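Local coordinates for Sec-alkyl sulfatase (Pseudomonas sp. dsm 6611, PDB 2YHE), which hydrolyses (R)-secondary-alkyl sulfates with strict inversion of configuration, giving (S)-alcohols and sulfate, as a zinc-dependent homodimer of the metallo-beta-lactamase superfamily, at the interface of chains A and B. Residues are numbered along the deposited sequence; one frame, centred on the assembly and turned at random. Chains: chain A/B, Sec-alkyl sulfatase.

The interface of chains A and B. Residues chain A 454, 458, 479, 482, 486; chain B 445, 454, 457-458.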
loop_
_atom_site.group_PDB
_atom_site.type_symbol
_atom_site.label_atom_id
_atom_site.label_comp_id
_atom_site.label_asym_id
_atom_site.label_seq_id
_atom_site.Cartn_x
_atom_site.Cartn_y
_atom_site.Cartn_z
ATOM N N TYR A 454 27.596 -10.430 3.319
ATOM C CA TYR A 454 27.654 -10.063 4.735
ATOM C C TYR A 454 28.498 -11.027 5.524
ATOM O O TYR A 454 29.312 -10.569 6.329
ATOM C CB TYR A 454 26.253 -9.944 5.368
ATOM C CG TYR A 454 25.655 -8.563 5.218
ATOM C CD1 TYR A 454 26.188 -7.472 5.895
ATOM C CD2 TYR A 454 24.559 -8.346 4.399
ATOM C CE1 TYR A 454 25.654 -6.192 5.741
ATOM C CE2 TYR A 454 24.001 -7.081 4.256
ATOM C CZ TYR A 454 24.550 -6.000 4.927
ATOM O OH TYR A 454 23.992 -4.744 4.775
ATOM N N MET A 458 31.970 -10.189 7.461
ATOM C CA MET A 458 32.045 -10.460 8.896
ATOM C C MET A 458 33.136 -11.462 9.309
ATOM O O MET A 458 33.301 -11.732 10.508
ATOM C CB MET A 458 30.670 -10.883 9.424
ATOM C CG MET A 458 29.686 -9.751 9.445
ATOM S SD MET A 458 28.067 -10.294 9.989
ATOM C CE MET A 458 27.227 -8.869 9.669
ATOM N N TRP A 479 19.544 -9.469 17.457
ATOM C CA TRP A 479 20.747 -9.340 16.618
ATOM C C TRP A 479 21.226 -10.696 16.127
ATOM O O TRP A 479 21.588 -10.805 14.953
ATOM C CB TRP A 479 21.848 -8.560 17.308
ATOM C CG TRP A 479 23.084 -8.429 16.484
ATOM C CD1 TRP A 479 24.317 -8.937 16.773
ATOM C CD2 TRP A 479 23.210 -7.762 15.217
ATOM N NE1 TRP A 479 25.215 -8.599 15.783
ATOM C CE2 TRP A 479 24.556 -7.899 14.799
ATOM C CE3 TRP A 479 22.326 -7.035 14.402
ATOM C CZ2 TRP A 479 25.023 -7.371 13.588
ATOM C CZ3 TRP A 479 22.791 -6.512 13.200
ATOM C CH2 TRP A 479 24.117 -6.699 12.796
ATOM N N GLN A 482 19.405 -11.792 13.059
ATOM C CA GLN A 482 19.795 -11.005 11.895
ATOM C C GLN A 482 21.074 -11.589 11.309
ATOM O O GLN A 482 21.176 -11.773 10.092
ATOM C CB GLN A 482 19.916 -9.502 12.246
ATOM C CG GLN A 482 18.601 -8.726 12.058
ATOM C CD GLN A 482 18.833 -7.374 11.422
ATOM O OE1 GLN A 482 19.405 -7.263 10.319
ATOM N NE2 GLN A 482 18.363 -6.308 12.078
ATOM N N HIS A 486 21.633 -14.269 7.541
ATOM C CA HIS A 486 22.641 -14.097 6.504
ATOM C C HIS A 486 23.359 -15.422 6.262
ATOM O O HIS A 486 23.396 -15.878 5.127
ATOM C CB HIS A 486 23.657 -13.013 6.909
ATOM C CG HIS A 486 23.108 -11.624 6.855
ATOM N ND1 HIS A 486 22.459 -11.149 5.722
ATOM C CD2 HIS A 486 23.138 -10.650 7.787
ATOM C CE1 HIS A 486 22.089 -9.924 6.021
ATOM N NE2 HIS A 486 22.492 -9.577 7.252
ATOM N N PHE B 445 16.438 -3.309 13.038
ATOM C CA PHE B 445 17.012 -2.256 13.882
ATOM C C PHE B 445 16.964 -0.926 13.143
ATOM O O PHE B 445 17.076 -0.926 11.905
ATOM C CB PHE B 445 18.485 -2.580 14.251
ATOM C CG PHE B 445 18.678 -3.555 15.392
ATOM C CD1 PHE B 445 18.526 -3.146 16.714
ATOM C CD2 PHE B 445 18.991 -4.890 15.143
ATOM C CE1 PHE B 445 18.684 -4.053 17.769
ATOM C CE2 PHE B 445 19.139 -5.801 16.197
ATOM C CZ PHE B 445 18.995 -5.375 17.508
ATOM N N TYR B 454 26.636 -3.646 12.549
ATOM C CA TYR B 454 27.232 -4.178 11.320
ATOM C C TYR B 454 28.678 -3.827 11.222
ATOM O O TYR B 454 29.472 -4.689 10.902
ATOM C CB TYR B 454 26.466 -3.752 10.057
ATOM C CG TYR B 454 25.328 -4.692 9.714
ATOM C CD1 TYR B 454 25.574 -5.998 9.306
ATOM C CD2 TYR B 454 24.007 -4.278 9.802
ATOM C CE1 TYR B 454 24.534 -6.879 9.050
ATOM C CE2 TYR B 454 22.961 -5.136 9.498
ATOM C CZ TYR B 454 23.228 -6.442 9.129
ATOM O OH TYR B 454 22.211 -7.330 8.880
ATOM N N ALA B 457 30.533 -5.931 13.754
ATOM C CA ALA B 457 30.516 -7.287 13.200
ATOM C C ALA B 457 31.514 -7.477 12.041
ATOM O O ALA B 457 32.023 -8.579 11.859
ATOM C CB ALA B 457 29.110 -7.629 12.728
ATOM N N MET B 458 31.790 -6.409 11.274
ATOM C CA MET B 458 32.711 -6.422 10.144
ATOM C C MET B 458 34.180 -6.063 10.493
ATOM O O MET B 458 35.038 -6.032 9.591
ATOM C CB MET B 458 32.180 -5.526 9.029
ATOM C CG MET B 458 30.962 -6.093 8.357
ATOM S SD MET B 458 30.329 -4.933 7.148
ATOM C CE MET B 458 28.897 -5.693 6.761
#
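The phenol oxygen OH of B:Tyr454 is gripped by two side chains of helix 477-490 in the partner subunit. It lies in the ring plane of A:His486, 2.8 Å from the imidazole NE2, and the bond is nearly straight, 165° at the hydrogen. Tyrosine suits the place because a phenol can both donate and accept: it donates to the amide oxygen OE1 of A:Gln482 at 3.2 Å, tilted 35° from the carbonyl plane, whereas the direction of the histidine bond is not settled. A bend at chi2 in A:Gln482 helps bring this amide to the phenol, while its NE2 approaches the ring of B:Phe445.

One turn earlier, a chi1 of 179° swings the indole of A:Trp479 away from its backbone N, and its benzo edge reaches one face of the B:Tyr454 ring, CH2 3.6 Å above the plane; the long, flat indole also touches B:Phe445 through CE3. Over the opposite face, towards the rim, comes the symmetry mate A:Tyr454, which probably restrains ring rotation. Helices 447-457 and 477-490 of opposite subunits thus meet at the two-fold homodimer interface, in the alkyl sulfatase dimerisation region, and the contacts recur with chains exchanged. A:His486 is itself backed by A:Tyr454, whose CB sits over the imidazole centre. Methionine, slender and flexible, packs beside the ring: the extended chain of A:Met458 carries its methyl CE to 3.3 Å from CD1 of B:Tyr454 and 3.8 Å from CB of B:Ala457.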